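Local coordinates for protein choline dehydrogenase and related flavoproteins (Aspergillus oryzae, PDB 3Q9T) that oxidises formate as a formate oxidase of the glucose-methanol-choline oxidoreductase family, carrying 8-formyl-FAD as its cofactor, at residues A[223-235]-A[244-257]. Sequence-based numbering, arbitrary orientation.
Sequences IVPEVHSKRLIIN and VTVVTAAGNELNFF. With FAY ([(2R,3S,4R,5R)-5-(6-amino-9H-purin-9-yl)-3,4-dihydroxytetrahydrofuran-2-yl]methyl (2R,3S,4S)-5-(8-formyl-7-methyl-2,4-dioxo-3,4-dihydrobenzo[g]pteridin-10(2H)-yl)-2,3,4-trihydroxypentyl dihydrogen diphosphate), chain D.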
ATOM      1  N   ILE A 223       2.108 -32.514  22.637  1.00 28.92           N
ATOM      2  CA  ILE A 223       1.763 -31.284  21.948  1.00 25.80           C
ATOM      3  C   ILE A 223       1.589 -30.086  22.883  1.00 20.77           C
ATOM      4  O   ILE A 223       0.683 -30.049  23.720  1.00 21.97           O
ATOM      5  CB  ILE A 223       0.557 -31.452  21.017  1.00 17.68           C
ATOM      6  CG1 ILE A 223       0.824 -32.605  20.045  1.00 23.38           C
ATOM      7  CG2 ILE A 223       0.343 -30.168  20.237  1.00 16.89           C
ATOM      8  CD1 ILE A 223      -0.397 -33.080  19.276  1.00 26.68           C
ATOM      9  N   VAL A 224       2.467 -29.105  22.714  1.00 19.49           N
ATOM     10  CA  VAL A 224       2.397 -27.859  23.484  1.00 23.43           C
ATOM     11  C   VAL A 224       1.996 -26.704  22.564  1.00 21.81           C
ATOM     12  O   VAL A 224       2.831 -26.144  21.854  1.00 18.94           O
ATOM     13  CB  VAL A 224       3.729 -27.551  24.183  1.00 25.24           C
ATOM     14  CG1 VAL A 224       3.668 -26.207  24.913  1.00 19.05           C
ATOM     15  CG2 VAL A 224       4.082 -28.672  25.151  1.00 20.52           C
ATOM     16  N   PRO A 225       0.694 -26.391  22.540  1.00 17.77           N
ATOM     17  CA  PRO A 225       0.096 -25.307  21.764  1.00 21.88           C
ATOM     18  C   PRO A 225       0.164 -24.003  22.553  1.00 20.89           C
ATOM     19  O   PRO A 225       0.563 -24.018  23.720  1.00 24.30           O
ATOM     20  CB  PRO A 225      -1.361 -25.749  21.649  1.00 27.50           C
ATOM     21  CG  PRO A 225      -1.623 -26.481  22.949  1.00 21.53           C
ATOM     22  CD  PRO A 225      -0.317 -27.155  23.299  1.00 22.02           C
ATOM     23  N   GLU A 226      -0.230 -22.894  21.932  1.00 22.70           N
ATOM     24  CA  GLU A 226      -0.252 -21.594  22.612  1.00 23.27           C
ATOM     25  C   GLU A 226       1.097 -21.183  23.196  1.00 21.44           C
ATOM     26  O   GLU A 226       1.130 -20.585  24.260  1.00 19.88           O
ATOM     27  CB  GLU A 226      -1.259 -21.578  23.760  1.00 19.93           C
ATOM     28  CG  GLU A 226      -2.601 -22.181  23.446  1.00 34.42           C
ATOM     29  CD  GLU A 226      -3.623 -21.141  23.111  1.00 42.06           C
ATOM     30  OE1 GLU A 226      -3.256 -20.148  22.445  1.00 45.80           O
ATOM     31  OE2 GLU A 226      -4.791 -21.313  23.524  1.00 50.72           O
ATOM     32  N   VAL A 227       2.201 -21.490  22.516  1.00 18.18           N
ATOM     33  CA  VAL A 227       3.504 -21.009  22.958  1.00 16.62           C
ATOM     34  C   VAL A 227       4.221 -20.376  21.786  1.00 21.17           C
ATOM     35  O   VAL A 227       4.175 -20.888  20.671  1.00 20.46           O
ATOM     36  CB  VAL A 227       4.394 -22.122  23.566  1.00 18.36           C
ATOM     37  CG1 VAL A 227       3.750 -22.707  24.820  1.00 19.50           C
ATOM     38  CG2 VAL A 227       4.694 -23.215  22.529  1.00 15.54           C
ATOM     39  N   HIS A 228       4.882 -19.254  22.045  1.00 17.57           N
ATOM     40  CA  HIS A 228       5.550 -18.494  21.002  1.00 18.39           C
ATOM     41  C   HIS A 228       7.062 -18.690  21.115  1.00 21.70           C
ATOM     42  O   HIS A 228       7.660 -18.480  22.186  1.00 23.79           O
ATOM     43  CB  HIS A 228       5.183 -17.016  21.157  1.00 21.85           C
ATOM     44  CG  HIS A 228       5.452 -16.192  19.941  1.00 24.47           C
ATOM     45  ND1 HIS A 228       4.483 -15.910  19.003  1.00 21.97           N
ATOM     46  CD2 HIS A 228       6.580 -15.576  19.515  1.00 27.34           C
ATOM     47  CE1 HIS A 228       5.001 -15.158  18.050  1.00 23.23           C
ATOM     48  NE2 HIS A 228       6.273 -14.939  18.336  1.00 22.29           N
ATOM     49  N   SER A 229       7.679 -19.119  20.027  1.00 14.70           N
ATOM     50  CA  SER A 229       9.128 -19.337  20.023  1.00 16.08           C
ATOM     51  C   SER A 229       9.898 -18.042  20.251  1.00 21.48           C
ATOM     52  O   SER A 229       9.594 -16.991  19.657  1.00 19.32           O
ATOM     53  CB  SER A 229       9.587 -19.991  18.717  1.00 19.56           C
ATOM     54  OG  SER A 229       9.356 -19.129  17.608  1.00 22.52           O
ATOM     55  N   LYS A 230      10.893 -18.123  21.124  1.00 18.18           N
ATOM     56  CA  LYS A 230      11.788 -17.011  21.346  1.00 17.47           C
ATOM     57  C   LYS A 230      13.068 -17.195  20.558  1.00 17.34           C
ATOM     58  O   LYS A 230      13.544 -16.260  19.925  1.00 16.71           O
ATOM     59  CB  LYS A 230      12.121 -16.877  22.826  1.00 20.96           C
ATOM     60  CG  LYS A 230      13.141 -15.809  23.088  1.00 18.64           C
ATOM     61  CD  LYS A 230      13.608 -15.850  24.533  1.00 24.97           C
ATOM     62  CE  LYS A 230      14.885 -15.046  24.710  1.00 20.97           C
ATOM     63  NZ  LYS A 230      15.370 -15.120  26.125  1.00 31.91           N
ATOM     64  N   ARG A 231      13.621 -18.406  20.592  1.00 17.11           N
ATOM     65  CA  ARG A 231      14.969 -18.643  20.070  1.00 18.20           C
ATOM     66  C   ARG A 231      15.294 -20.132  20.001  1.00 18.87           C
ATOM     67  O   ARG A 231      14.788 -20.915  20.793  1.00 19.14           O
ATOM     68  CB  ARG A 231      15.987 -17.980  20.994  1.00 21.24           C
ATOM     69  CG  ARG A 231      17.382 -17.835  20.428  1.00 23.22           C
ATOM     70  CD  ARG A 231      18.303 -17.291  21.515  1.00 30.94           C
ATOM     71  NE  ARG A 231      17.959 -15.918  21.874  1.00 40.35           N
ATOM     72  CZ  ARG A 231      18.319 -15.327  23.009  1.00 41.62           C
ATOM     73  NH1 ARG A 231      19.018 -15.999  23.914  1.00 36.54           N
ATOM     74  NH2 ARG A 231      17.960 -14.070  23.246  1.00 39.50           N
ATOM     75  N   LEU A 232      16.138 -20.529  19.055  1.00 19.72           N
ATOM     76  CA  LEU A 232      16.678 -21.881  19.062  1.00 20.05           C
ATOM     77  C   LEU A 232      17.822 -21.871  20.075  1.00 21.48           C
ATOM     78  O   LEU A 232      18.543 -20.879  20.175  1.00 23.98           O
ATOM     79  CB  LEU A 232      17.199 -22.263  17.678  1.00 20.86           C
ATOM     80  CG  LEU A 232      16.469 -23.242  16.741  1.00 21.44           C
ATOM     81  CD1 LEU A 232      15.035 -23.570  17.155  1.00 15.69           C
ATOM     82  CD2 LEU A 232      16.516 -22.692  15.324  1.00 20.48           C
ATOM     83  N   ILE A 233      17.973 -22.956  20.837  1.00 19.98           N
ATOM     84  CA  ILE A 233      19.086 -23.090  21.790  1.00 14.40           C
ATOM     85  C   ILE A 233      20.306 -23.700  21.092  1.00 21.01           C
ATOM     86  O   ILE A 233      20.314 -24.892  20.726  1.00 20.75           O
ATOM     87  CB  ILE A 233      18.690 -23.948  23.022  1.00 16.96           C
ATOM     88  CG1 ILE A 233      17.418 -23.393  23.679  1.00 18.79           C
ATOM     89  CG2 ILE A 233      19.843 -24.020  24.042  1.00 20.99           C
ATOM     90  CD1 ILE A 233      17.099 -24.013  25.070  1.00 18.44           C
ATOM     91  N   ILE A 234      21.332 -22.874  20.908  1.00 16.88           N
ATOM     92  CA  ILE A 234      22.510 -23.256  20.152  1.00 22.95           C
ATOM     93  C   ILE A 234      23.752 -23.269  21.043  1.00 32.48           C
ATOM     94  O   ILE A 234      24.085 -22.265  21.669  1.00 30.48           O
ATOM     95  CB  ILE A 234      22.787 -22.267  18.998  1.00 27.47           C
ATOM     96  CG1 ILE A 234      21.555 -22.094  18.119  1.00 25.43           C
ATOM     97  CG2 ILE A 234      23.976 -22.733  18.169  1.00 23.67           C
ATOM     98  CD1 ILE A 234      21.235 -23.311  17.294  1.00 29.21           C
ATOM     99  N   ASN A 235      24.440 -24.403  21.098  1.00 28.74           N
ATOM    100  CA  ASN A 235      25.743 -24.456  21.749  1.00 22.60           C
ATOM    101  C   ASN A 235      26.847 -24.096  20.768  1.00 21.51           C
ATOM    102  O   ASN A 235      27.086 -24.823  19.810  1.00 27.88           O
ATOM    103  CB  ASN A 235      25.996 -25.841  22.327  1.00 25.44           C
ATOM    104  CG  ASN A 235      27.303 -25.917  23.077  1.00 32.56           C
ATOM    105  OD1 ASN A 235      28.378 -25.938  22.471  1.00 26.93           O
ATOM    106  ND2 ASN A 235      27.222 -25.939  24.408  1.00 28.14           N
ATOM    107  N   VAL A 244      14.839 -25.679  22.037  1.00 20.10           N
ATOM    108  CA  VAL A 244      14.196 -24.416  21.726  1.00 16.59           C
ATOM    109  C   VAL A 244      13.626 -23.750  22.967  1.00 20.00           C
ATOM    110  O   VAL A 244      13.164 -24.425  23.887  1.00 21.57           O
ATOM    111  CB  VAL A 244      13.034 -24.633  20.734  1.00 19.97           C
ATOM    112  CG1 VAL A 244      11.893 -25.374  21.415  1.00 13.65           C
ATOM    113  CG2 VAL A 244      12.544 -23.311  20.204  1.00 14.94           C
ATOM    114  N   THR A 245      13.627 -22.422  22.970  1.00 21.59           N
ATOM    115  CA  THR A 245      13.004 -21.650  24.043  1.00 24.83           C
ATOM    116  C   THR A 245      11.673 -21.045  23.580  1.00 22.71           C
ATOM    117  O   THR A 245      11.579 -20.474  22.482  1.00 19.74           O
ATOM    118  CB  THR A 245      13.946 -20.539  24.569  1.00 21.31           C
ATOM    119  OG1 THR A 245      15.172 -21.121  25.033  1.00 14.91           O
ATOM    120  CG2 THR A 245      13.290 -19.768  25.723  1.00 17.44           C
ATOM    121  N   VAL A 246      10.643 -21.185  24.412  1.00 20.32           N
ATOM    122  CA  VAL A 246       9.313 -20.676  24.083  1.00 18.88           C
ATOM    123  C   VAL A 246       8.734 -19.844  25.211  1.00 21.64           C
ATOM    124  O   VAL A 246       9.165 -19.951  26.358  1.00 22.65           O
ATOM    125  CB  VAL A 246       8.318 -21.807  23.730  1.00 18.50           C
ATOM    126  CG1 VAL A 246       8.822 -22.591  22.519  1.00 18.45           C
ATOM    127  CG2 VAL A 246       8.108 -22.716  24.915  1.00 17.79           C
ATOM    128  N   VAL A 247       7.762 -19.001  24.872  1.00 19.03           N
ATOM    129  CA  VAL A 247       7.078 -18.183  25.857  1.00 17.24           C
ATOM    130  C   VAL A 247       5.623 -18.618  25.962  1.00 19.70           C
ATOM    131  O   VAL A 247       4.952 -18.782  24.948  1.00 16.23           O
ATOM    132  CB  VAL A 247       7.131 -16.692  25.457  1.00 20.33           C
ATOM    133  CG1 VAL A 247       6.526 -15.813  26.555  1.00 18.17           C
ATOM    134  CG2 VAL A 247       8.551 -16.294  25.167  1.00 18.69           C
ATOM    135  N   THR A 248       5.141 -18.815  27.184  1.00 19.31           N
ATOM    136  CA  THR A 248       3.763 -19.246  27.389  1.00 16.40           C
ATOM    137  C   THR A 248       2.796 -18.081  27.416  1.00 16.97           C
ATOM    138  O   THR A 248       3.206 -16.924  27.487  1.00 18.34           O
ATOM    139  CB  THR A 248       3.588 -20.029  28.709  1.00 22.96           C
ATOM    140  OG1 THR A 248       3.886 -19.176  29.819  1.00 23.25           O
ATOM    141  CG2 THR A 248       4.485 -21.255  28.740  1.00 21.84           C
ATOM    142  N   ALA A 249       1.508 -18.409  27.385  1.00 22.61           N
ATOM    143  CA  ALA A 249       0.424 -17.432  27.473  1.00 16.13           C
ATOM    144  C   ALA A 249       0.547 -16.556  28.712  1.00 23.32           C
ATOM    145  O   ALA A 249       0.182 -15.375  28.696  1.00 28.10           O
ATOM    146  CB  ALA A 249      -0.912 -18.146  27.471  1.00 19.33           C
ATOM    147  N   ALA A 250       1.070 -17.140  29.784  1.00 23.81           N
ATOM    148  CA  ALA A 250       1.284 -16.416  31.031  1.00 23.92           C
ATOM    149  C   ALA A 250       2.596 -15.648  31.028  1.00 23.42           C
ATOM    150  O   ALA A 250       2.924 -14.976  31.998  1.00 24.85           O
ATOM    151  CB  ALA A 250       1.255 -17.380  32.208  1.00 27.48           C
ATOM    152  N   GLY A 251       3.362 -15.762  29.950  1.00 25.92           N
ATOM    153  CA  GLY A 251       4.600 -14.998  29.838  1.00 20.84           C
ATOM    154  C   GLY A 251       5.796 -15.622  30.538  1.00 22.58           C
ATOM    155  O   GLY A 251       6.714 -14.919  30.943  1.00 22.71           O
ATOM    156  N   ASN A 252       5.789 -16.947  30.675  1.00 22.22           N
ATOM    157  CA  ASN A 252       6.947 -17.659  31.211  1.00 24.22           C
ATOM    158  C   ASN A 252       7.772 -18.272  30.101  1.00 19.81           C
ATOM    159  O   ASN A 252       7.224 -18.812  29.131  1.00 24.12           O
ATOM    160  CB  ASN A 252       6.499 -18.751  32.162  1.00 21.15           C
ATOM    161  CG  ASN A 252       5.769 -18.202  33.343  1.00 28.45           C
ATOM    162  OD1 ASN A 252       4.624 -18.574  33.616  1.00 25.09           O
ATOM    163  ND2 ASN A 252       6.424 -17.296  34.059  1.00 24.15           N
ATOM    164  N   GLU A 253       9.086 -18.180  30.231  1.00 18.93           N
ATOM    165  CA  GLU A 253       9.974 -18.740  29.228  1.00 15.96           C
ATOM    166  C   GLU A 253      10.364 -20.163  29.616  1.00 21.75           C
ATOM    167  O   GLU A 253      10.807 -20.427  30.735  1.00 21.34           O
ATOM    168  CB  GLU A 253      11.203 -17.845  28.997  1.00 16.20           C
ATOM    169  CG  GLU A 253      10.837 -16.412  28.585  1.00 23.99           C
ATOM    170  CD  GLU A 253      11.996 -15.638  27.977  1.00 31.63           C
ATOM    171  OE1 GLU A 253      11.744 -14.562  27.392  1.00 24.11           O
ATOM    172  OE2 GLU A 253      13.154 -16.104  28.072  1.00 35.44           O
ATOM    173  N   LEU A 254      10.178 -21.078  28.678  1.00 22.64           N
ATOM    174  CA  LEU A 254      10.404 -22.498  28.918  1.00 25.44           C
ATOM    175  C   LEU A 254      11.447 -22.997  27.929  1.00 24.36           C
ATOM    176  O   LEU A 254      11.433 -22.610  26.760  1.00 24.91           O
ATOM    177  CB  LEU A 254       9.098 -23.270  28.722  1.00 20.86           C
ATOM    178  CG  LEU A 254       8.210 -23.596  29.921  1.00 32.83           C
ATOM    179  CD1 LEU A 254       8.275 -22.521  30.984  1.00 32.19           C
ATOM    180  CD2 LEU A 254       6.785 -23.828  29.466  1.00 26.33           C
ATOM    181  N   ASN A 255      12.364 -23.836  28.393  1.00 23.13           N
ATOM    182  CA  ASN A 255      13.290 -24.499  27.485  1.00 26.80           C
ATOM    183  C   ASN A 255      12.888 -25.955  27.293  1.00 24.72           C
ATOM    184  O   ASN A 255      12.573 -26.641  28.261  1.00 22.29           O
ATOM    185  CB  ASN A 255      14.726 -24.416  28.005  1.00 21.52           C
ATOM    186  CG  ASN A 255      15.119 -23.011  28.393  1.00 26.17           C
ATOM    187  OD1 ASN A 255      15.055 -22.089  27.579  1.00 20.61           O
ATOM    188  ND2 ASN A 255      15.506 -22.832  29.658  1.00 23.72           N
ATOM    189  N   PHE A 256      12.877 -26.417  26.043  1.00 21.56           N
ATOM    190  CA  PHE A 256      12.703 -27.843  25.757  1.00 21.63           C
ATOM    191  C   PHE A 256      13.883 -28.325  24.928  1.00 26.86           C
ATOM    192  O   PHE A 256      14.363 -27.607  24.046  1.00 23.54           O
ATOM    193  CB  PHE A 256      11.402 -28.131  25.022  1.00 21.07           C
ATOM    194  CG  PHE A 256      10.169 -27.716  25.771  1.00 23.24           C
ATOM    195  CD1 PHE A 256       9.760 -28.405  26.909  1.00 24.69           C
ATOM    196  CD2 PHE A 256       9.404 -26.646  25.331  1.00 23.59           C
ATOM    197  CE1 PHE A 256       8.622 -28.030  27.598  1.00 21.48           C
ATOM    198  CE2 PHE A 256       8.256 -26.257  26.015  1.00 23.80           C
ATOM    199  CZ  PHE A 256       7.864 -26.950  27.152  1.00 22.78           C
ATOM    200  N   PHE A 257      14.338 -29.543  25.208  1.00 27.00           N
ATOM    201  CA  PHE A 257      15.578 -30.045  24.633  1.00 18.94           C
ATOM    202  C   PHE A 257      15.338 -31.263  23.776  1.00 21.91           C
ATOM    203  O   PHE A 257      14.458 -32.082  24.070  1.00 18.58           O
ATOM    204  CB  PHE A 257      16.587 -30.362  25.741  1.00 19.69           C
ATOM    205  CG  PHE A 257      17.034 -29.148  26.504  1.00 18.30           C
ATOM    206  CD1 PHE A 257      18.095 -28.389  26.057  1.00 25.64           C
ATOM    207  CD2 PHE A 257      16.374 -28.756  27.649  1.00 20.07           C
ATOM    208  CE1 PHE A 257      18.498 -27.253  26.741  1.00 22.73           C
ATOM    209  CE2 PHE A 257      16.770 -27.616  28.339  1.00 22.62           C
ATOM    210  CZ  PHE A 257      17.836 -26.875  27.886  1.00 16.94           C
TER
HETATM  211  P   FAY D 600       4.400 -24.920   5.982  1.00 20.09           P
HETATM  212  N1  FAY D 600      -1.510 -24.612  -1.241  1.00 18.46           N
HETATM  213  C2  FAY D 600      -2.194 -25.582  -1.971  1.00 22.42           C
HETATM  214  O2  FAY D 600      -1.613 -26.592  -2.349  1.00 21.13           O
HETATM  215  N3  FAY D 600      -3.567 -25.663  -1.869  1.00 25.79           N
HETATM  216  C4  FAY D 600      -4.274 -24.526  -1.566  1.00 28.72           C
HETATM  217  O4  FAY D 600      -5.355 -24.348  -2.158  1.00 23.69           O
HETATM  218  N5  FAY D 600      -4.281 -22.389  -0.505  1.00 21.58           N
HETATM  219  C6  FAY D 600      -4.503 -20.569   0.965  1.00 24.40           C
HETATM  220  C7  FAY D 600      -4.028 -19.769   1.989  1.00 21.72           C
HETATM  221  C8  FAY D 600      -2.742 -19.987   2.492  1.00 20.79           C
HETATM  222  O8  FAY D 600      -1.311 -19.544   4.294  1.00 19.63           O
HETATM  223  C9  FAY D 600      -2.002 -21.088   2.041  1.00 16.48           C
HETATM  224  PA  FAY D 600       2.819 -23.609   7.929  1.00 14.25           P
HETATM  225  C1' FAY D 600      -0.259 -23.182   0.938  1.00 24.93           C
HETATM  226  C10 FAY D 600      -2.193 -23.557  -0.686  1.00 18.45           C
HETATM  227  N10 FAY D 600      -1.625 -22.814   0.354  1.00 19.96           N
HETATM  228  N1A FAY D 600       6.243 -19.678  17.542  1.00 15.27           N
HETATM  229  O1A FAY D 600       2.332 -22.201   8.006  1.00 23.36           O
HETATM  230  C1B FAY D 600       3.804 -22.040  13.537  1.00 19.89           C
HETATM  231  O1P FAY D 600       4.562 -26.187   6.787  1.00 19.08           O
HETATM  232  C2' FAY D 600      -0.366 -24.307   1.993  1.00 17.40           C
HETATM  233  O2' FAY D 600      -1.435 -24.004   2.816  1.00 19.25           O
HETATM  234  C2A FAY D 600       5.496 -20.841  17.577  1.00 16.55           C
HETATM  235  O2A FAY D 600       1.777 -24.591   7.487  1.00 19.13           O
HETATM  236  C2B FAY D 600       2.580 -21.547  12.786  1.00 19.89           C
HETATM  237  O2B FAY D 600       1.497 -21.220  13.638  1.00 15.16           O
HETATM  238  O2P FAY D 600       5.683 -24.571   5.249  1.00 19.13           O
HETATM  239  C3' FAY D 600       0.848 -24.746   2.877  1.00 28.07           C
HETATM  240  O3' FAY D 600       0.542 -25.044   4.237  1.00 19.81           O
HETATM  241  N3A FAY D 600       4.911 -21.334  16.422  1.00 19.60           N
HETATM  242  C3B FAY D 600       2.255 -22.748  11.925  1.00 19.81           C
HETATM  243  O3B FAY D 600       1.514 -23.664  12.693  1.00 17.67           O
HETATM  244  O3P FAY D 600       4.088 -23.684   6.968  1.00 18.13           O
HETATM  245  C4' FAY D 600       2.026 -23.805   2.882  1.00 24.13           C
HETATM  246  O4' FAY D 600       2.305 -23.529   1.512  1.00 20.95           O
HETATM  247  C4A FAY D 600       5.079 -20.673  15.248  1.00 19.34           C
HETATM  248  C4B FAY D 600       3.601 -23.378  11.667  1.00 18.64           C
HETATM  249  O4B FAY D 600       4.509 -22.805  12.592  1.00 18.15           O
HETATM  250  C4X FAY D 600      -3.568 -23.463  -0.973  1.00 26.10           C
HETATM  251  C5' FAY D 600       3.237 -24.438   3.609  1.00 26.42           C
HETATM  252  O5' FAY D 600       3.130 -24.951   4.946  1.00 23.62           O
HETATM  253  C5A FAY D 600       5.836 -19.506  15.192  1.00 21.79           C
HETATM  254  C5B FAY D 600       4.054 -23.149  10.238  1.00 17.68           C
HETATM  255  O5B FAY D 600       3.338 -24.033   9.411  1.00 19.03           O
HETATM  256  C5X FAY D 600      -3.674 -21.519   0.375  1.00 28.26           C
HETATM  257  C6A FAY D 600       6.421 -18.997  16.350  1.00 25.55           C
HETATM  258  N6A FAY D 600       7.065 -17.822  16.316  1.00 22.15           N
HETATM  259  N7A FAY D 600       5.838 -19.073  13.915  1.00 20.75           N
HETATM  260  C7M FAY D 600      -4.850 -18.567   2.392  1.00 18.34           C
HETATM  261  C8A FAY D 600       5.120 -19.928  13.158  1.00 14.35           C
HETATM  262  C8M FAY D 600      -2.412 -19.401   3.811  1.00 20.01           C
HETATM  263  C9A FAY D 600      -2.431 -21.837   0.947  1.00 19.63           C
HETATM  264  N9A FAY D 600       4.642 -20.915  13.969  1.00 22.10           N
HETATM  265  O   HOH W   1       0.794 -21.124  26.785  1.00 18.84           O
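A classic beta bulge interrupts the antiparallel pairing of strands 227-235 and 244-248 in the FAD-binding domain, where Lys230 and Arg231 both face Thr245. Lys230 N donates a nearly straight 2.8 Å bond to Thr245 O, while Arg231 N reaches that oxygen only weakly; Thr245 N returns a 2.9 Å bond to Arg231 O. Before the bulge, His228 and Val247 form a hydrogen-bonded pair, His228 N donating to Val247 O (2.9 Å).

At the bulge, the CB of Lys230 points toward 244-257. With CG anti to the backbone N (chi1 175°) and the chain extended, the Lys230 side chain crosses that of Glu253 at about a right angle, and Lys230 NZ meets the syn side of Glu253 OE2 at 3.1 Å in a salt bridge. Ile233 lies across Thr245, whose OG1 donates to Asn255 OD1 (2.7 Å); Ile233 CD1 also touches Phe257 CE1 at 3.9 Å. The edge of strand 227-235 facing away from 244-248 contacts the cofactor's adenine: Ser229 N donates to FAY N1A (2.9 Å, 176°), and FAY N6A lies over one face of the His228 ring, whose NE2 is hydrogen-bonded to Pro440 O.

Val227 packs on Val246 and on Val36 of strand 33-36, Phe256 touches that same strand, and Leu232 rests on helix 267-277, so the antiparallel strands lie against the parallel Rossmann-type sheet and its helix.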